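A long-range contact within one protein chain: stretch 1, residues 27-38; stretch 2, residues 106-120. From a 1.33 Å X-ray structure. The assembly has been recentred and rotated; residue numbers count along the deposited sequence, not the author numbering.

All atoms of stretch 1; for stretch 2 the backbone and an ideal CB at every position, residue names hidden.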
# COMPACT_ATOMS: atom_id res chain seq x y z
N GLY D 27 -41.34 -10.70 -3.73
CA GLY D 27 -40.57 -10.35 -4.91
C GLY D 27 -41.04 -11.02 -6.19
O GLY D 27 -40.67 -10.58 -7.28
N LEU D 28 -41.87 -12.07 -6.08
CA LEU D 28 -42.47 -12.67 -7.28
C LEU D 28 -43.35 -11.67 -8.00
O LEU D 28 -44.07 -10.90 -7.37
CB LEU D 28 -43.31 -13.91 -6.93
CG LEU D 28 -42.57 -15.14 -6.42
CD1 LEU D 28 -43.61 -16.14 -5.92
CD2 LEU D 28 -41.69 -15.76 -7.48
N ARG D 29 -43.31 -11.70 -9.33
CA ARG D 29 -44.15 -10.85 -10.15
C ARG D 29 -45.16 -11.71 -10.90
O ARG D 29 -44.91 -12.89 -11.17
CB ARG D 29 -43.28 -10.06 -11.11
CG ARG D 29 -42.25 -9.22 -10.39
CD ARG D 29 -41.40 -8.40 -11.30
NE ARG D 29 -40.40 -7.68 -10.53
CZ ARG D 29 -39.81 -6.55 -10.89
NH1 ARG D 29 -40.13 -5.98 -12.05
NH2 ARG D 29 -38.92 -5.99 -10.09
N PRO D 30 -46.30 -11.11 -11.31
CA PRO D 30 -47.33 -11.87 -12.00
C PRO D 30 -46.83 -12.51 -13.30
O PRO D 30 -46.17 -11.86 -14.10
CB PRO D 30 -48.42 -10.82 -12.26
CG PRO D 30 -48.20 -9.79 -11.23
CD PRO D 30 -46.74 -9.74 -10.99
N GLY D 31 -47.14 -13.79 -13.48
CA GLY D 31 -46.72 -14.51 -14.65
C GLY D 31 -46.88 -16.00 -14.51
O GLY D 31 -47.28 -16.49 -13.46
N SER D 32 -46.51 -16.72 -15.56
CA SER D 32 -46.59 -18.16 -15.58
C SER D 32 -45.72 -18.74 -16.70
O SER D 32 -45.33 -18.05 -17.64
CB SER D 32 -48.03 -18.61 -15.75
OG SER D 32 -48.50 -18.24 -17.01
N GLY D 33 -45.45 -20.03 -16.58
CA GLY D 33 -44.71 -20.77 -17.58
C GLY D 33 -44.82 -22.26 -17.36
O GLY D 33 -44.83 -22.71 -16.20
N ASP D 34 -44.88 -23.02 -18.45
CA ASP D 34 -44.99 -24.47 -18.33
C ASP D 34 -43.70 -25.16 -18.71
O ASP D 34 -42.76 -24.54 -19.22
CB ASP D 34 -46.20 -25.03 -19.08
CG ASP D 34 -46.16 -24.83 -20.57
OD1 ASP D 34 -45.11 -24.51 -21.15
OD2 ASP D 34 -47.22 -25.01 -21.19
N VAL D 35 -43.65 -26.46 -18.42
CA VAL D 35 -42.47 -27.28 -18.68
C VAL D 35 -42.06 -27.25 -20.16
O VAL D 35 -40.89 -27.07 -20.47
CB VAL D 35 -42.66 -28.71 -18.17
CG1 VAL D 35 -41.53 -29.61 -18.61
CG2 VAL D 35 -42.83 -28.70 -16.65
N ALA D 36 -43.02 -27.41 -21.06
CA ALA D 36 -42.72 -27.51 -22.48
C ALA D 36 -42.11 -26.21 -23.01
O ALA D 36 -41.14 -26.22 -23.80
CB ALA D 36 -43.97 -27.90 -23.31
N THR D 37 -42.66 -25.08 -22.55
CA THR D 37 -42.13 -23.78 -22.92
C THR D 37 -40.71 -23.61 -22.35
O THR D 37 -39.81 -23.12 -23.02
CB THR D 37 -43.04 -22.65 -22.44
OG1 THR D 37 -44.36 -22.84 -22.98
CG2 THR D 37 -42.49 -21.29 -22.84
N GLY D 38 -40.52 -24.05 -21.11
CA GLY D 38 -39.21 -24.00 -20.48
C GLY D 38 -38.18 -24.83 -21.22
O GLY D 38 -37.02 -24.41 -21.35
N UNK D 106 -37.60 -12.80 -19.78
CA UNK D 106 -38.78 -12.20 -19.21
C UNK D 106 -39.22 -12.92 -17.94
O UNK D 106 -38.73 -14.01 -17.62
CB UNK D 106 -39.91 -12.20 -20.24
N UNK D 107 -40.17 -12.32 -17.24
CA UNK D 107 -40.77 -12.96 -16.08
C UNK D 107 -41.38 -14.31 -16.47
O UNK D 107 -41.17 -15.30 -15.79
CB UNK D 107 -41.83 -12.05 -15.46
N UNK D 108 -42.17 -14.34 -17.54
CA UNK D 108 -42.78 -15.58 -17.98
C UNK D 108 -41.74 -16.61 -18.41
O UNK D 108 -41.87 -17.79 -18.10
CB UNK D 108 -43.75 -15.30 -19.13
N UNK D 109 -40.72 -16.16 -19.11
CA UNK D 109 -39.63 -17.05 -19.52
C UNK D 109 -38.99 -17.71 -18.30
O UNK D 109 -38.63 -18.89 -18.32
CB UNK D 109 -38.58 -16.28 -20.32
N UNK D 110 -38.82 -16.94 -17.23
CA UNK D 110 -38.16 -17.44 -16.02
C UNK D 110 -39.04 -18.44 -15.30
O UNK D 110 -38.58 -19.47 -14.83
CB UNK D 110 -37.80 -16.29 -15.08
N UNK D 111 -40.33 -18.18 -15.24
CA UNK D 111 -41.24 -19.20 -14.70
C UNK D 111 -41.19 -20.49 -15.49
O UNK D 111 -41.16 -21.58 -14.93
CB UNK D 111 -42.68 -18.67 -14.68
N UNK D 112 -41.21 -20.37 -16.82
CA UNK D 112 -41.14 -21.56 -17.69
C UNK D 112 -39.85 -22.35 -17.48
O UNK D 112 -39.87 -23.57 -17.34
CB UNK D 112 -41.25 -21.15 -19.16
N UNK D 113 -38.72 -21.65 -17.46
CA UNK D 113 -37.44 -22.32 -17.26
C UNK D 113 -37.40 -22.99 -15.89
O UNK D 113 -36.90 -24.10 -15.75
CB UNK D 113 -36.28 -21.33 -17.40
N UNK D 114 -37.91 -22.31 -14.87
CA UNK D 114 -37.94 -22.88 -13.53
C UNK D 114 -38.82 -24.14 -13.52
O UNK D 114 -38.43 -25.14 -12.93
CB UNK D 114 -38.45 -21.85 -12.52
N UNK D 115 -39.96 -24.12 -14.20
CA UNK D 115 -40.78 -25.32 -14.33
C UNK D 115 -40.01 -26.46 -14.99
O UNK D 115 -40.07 -27.60 -14.55
CB UNK D 115 -42.04 -25.01 -15.13
N UNK D 116 -39.28 -26.14 -16.05
CA UNK D 116 -38.46 -27.16 -16.74
C UNK D 116 -37.35 -27.73 -15.83
O UNK D 116 -37.05 -28.92 -15.88
CB UNK D 116 -37.83 -26.56 -18.00
N UNK D 117 -36.72 -26.87 -15.03
CA UNK D 117 -35.70 -27.35 -14.09
C UNK D 117 -36.34 -28.26 -13.02
O UNK D 117 -35.77 -29.26 -12.63
CB UNK D 117 -34.99 -26.17 -13.43
N UNK D 118 -37.54 -27.91 -12.56
CA UNK D 118 -38.25 -28.82 -11.65
C UNK D 118 -38.49 -30.18 -12.33
O UNK D 118 -38.27 -31.22 -11.75
CB UNK D 118 -39.58 -28.20 -11.21
N UNK D 119 -38.97 -30.15 -13.56
CA UNK D 119 -39.23 -31.39 -14.29
C UNK D 119 -37.95 -32.21 -14.49
O UNK D 119 -37.93 -33.42 -14.31
CB UNK D 119 -39.87 -31.08 -15.65
N UNK D 120 -36.86 -31.53 -14.83
CA UNK D 120 -35.59 -32.19 -15.07
C UNK D 120 -35.02 -32.86 -13.81
O UNK D 120 -34.24 -33.82 -13.89
CB UNK D 120 -34.58 -31.18 -15.62

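Position 106 lies beyond the reach of stretch 1 and directly precedes a helix. Serine, threonine, aspartate or asparagine would suit such a cap. It is Ser106, whose OG accepts from the backbone N of position 109 at 2.9 Å.

At 107 the CA-to-CB bond points toward stretch 1. The ideal CB is 4.5 Å from Pro30 O and 5.0 Å from Arg29 CB, which leaves space for a medium apolar side chain. The residue is Val107; its CG1 lies 3.6 Å from Pro30 O.

At 108 the bond runs sideways, with the ideal CB 3.5 Å from Ser32 O. Ser32 N is a nearby donor, so a short acceptor such as aspartate or asparagine would fit. The residue is Asp108. Its OD1 accepts from Ser32 N at 3.0 Å. Water 1 donates to both Asp108 OD1 (2.9 Å) and Pro30 O (2.8 Å), bridging the stretches. Gly31 leaves room for this carboxylate: a CB there would be 2.5 Å from Asp108 OD1.

Positions 109 and 110 point away, so stretch 1 sets little limit. They are Asp109, whose OD2 accepts from Ser106 N at 3.0 Å, and Thr110.

At 111 the bond points toward stretch 1, with the ideal CB 3.6 Å from Gly33 N. Gly31 has no side chain to obstruct a ring, and Arg29 O offers an acceptor further out. A long side chain, preferably with a donor at its end, would suit. Tyr111 fills the place. Gly31 O lies over one ring face, and Tyr111 OH donates to Arg29 O at 2.6 Å, near the ring plane.

At 112 space is scarce. The ideal CB is 3.6 Å from Gly38 N and 3.7 Å from Asp34 O, favouring alanine, glycine or perhaps serine. It is Ala112. The backbones come close here, with Gly38 CA making a CA-H...O contact to Ala112 O at 3.2 Å.

Positions 113 and 114 point away; they are Ile113 and Thr114.

At 115 the bond points toward the backbone of 33-35, so a small residue is likely. Ala115 places CB 3.8 Å from Gly33 O and 4.1 Å from Val35 CG2.

At 116 the bond runs sideways, past Gly38 C and Val35 O. Several apolar residues could fit. Phe116 sets CD1 4.3 Å from Val35 CG1.

Positions 117 and 118 make no contact; they are Leu117 and Leu118.

At 119 the ideal CB meets Val35 CG1, so many side chains with an apolar base would do. Tyr119 packs CB 3.7 Å from Val35 CG1.

Position 120, unconstrained by stretch 1, is Ser120.

Stretch 2 106-120: SVDDTYAITAFLLYS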
# COMPACT_ATOMS: atom_id res chain seq x y z
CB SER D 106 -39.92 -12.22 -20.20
OG SER D 106 -40.38 -13.54 -20.39
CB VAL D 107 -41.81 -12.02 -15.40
CG1 VAL D 107 -42.73 -12.79 -14.45
CG2 VAL D 107 -41.10 -10.86 -14.68
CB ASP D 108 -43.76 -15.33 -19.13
CG ASP D 108 -45.08 -14.73 -18.67
OD1 ASP D 108 -45.36 -14.66 -17.45
OD2 ASP D 108 -45.86 -14.36 -19.58
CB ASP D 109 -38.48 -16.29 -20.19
CG ASP D 109 -38.79 -15.75 -21.56
OD1 ASP D 109 -39.79 -16.17 -22.20
OD2 ASP D 109 -38.01 -14.85 -21.99
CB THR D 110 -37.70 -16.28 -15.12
OG1 THR D 110 -36.90 -15.36 -15.88
CG2 THR D 110 -36.85 -16.81 -13.97
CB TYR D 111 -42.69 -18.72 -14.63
CG TYR D 111 -43.02 -17.80 -13.48
CD1 TYR D 111 -42.89 -18.22 -12.15
CD2 TYR D 111 -43.43 -16.49 -13.70
CE1 TYR D 111 -43.21 -17.36 -11.10
CE2 TYR D 111 -43.73 -15.63 -12.67
CZ TYR D 111 -43.62 -16.07 -11.37
OH TYR D 111 -43.91 -15.20 -10.35
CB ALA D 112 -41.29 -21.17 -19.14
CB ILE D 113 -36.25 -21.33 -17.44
CG1 ILE D 113 -36.07 -21.03 -18.93
CG2 ILE D 113 -34.96 -21.89 -16.81
CD1 ILE D 113 -35.18 -19.86 -19.18
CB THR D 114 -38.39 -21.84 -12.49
OG1 THR D 114 -37.50 -20.72 -12.51
CG2 THR D 114 -38.36 -22.40 -11.09
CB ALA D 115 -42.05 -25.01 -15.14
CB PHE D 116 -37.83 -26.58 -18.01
CG PHE D 116 -36.91 -27.52 -18.71
CD1 PHE D 116 -37.41 -28.63 -19.36
CD2 PHE D 116 -35.53 -27.32 -18.67
CE1 PHE D 116 -36.58 -29.53 -19.98
CE2 PHE D 116 -34.68 -28.24 -19.29
CZ PHE D 116 -35.22 -29.34 -19.94
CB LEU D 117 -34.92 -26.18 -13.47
CG LEU D 117 -33.99 -25.46 -14.45
CD1 LEU D 117 -33.47 -24.22 -13.77
CD2 LEU D 117 -32.85 -26.37 -14.90
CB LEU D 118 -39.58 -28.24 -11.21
CG LEU D 118 -39.50 -27.12 -10.19
CD1 LEU D 118 -40.83 -26.38 -10.07
CD2 LEU D 118 -39.04 -27.64 -8.82
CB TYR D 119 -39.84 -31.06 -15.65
CG TYR D 119 -39.91 -32.26 -16.58
CD1 TYR D 119 -40.85 -33.25 -16.37
CD2 TYR D 119 -38.99 -32.41 -17.63
CE1 TYR D 119 -40.91 -34.36 -17.20
CE2 TYR D 119 -39.04 -33.52 -18.45
CZ TYR D 119 -40.01 -34.49 -18.22
OH TYR D 119 -40.07 -35.59 -19.03
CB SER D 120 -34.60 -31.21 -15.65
OG SER D 120 -34.98 -30.72 -16.91
O HOH W 1 -45.71 -11.89 -16.87
O HOH W 2 -48.36 -15.37 -18.32
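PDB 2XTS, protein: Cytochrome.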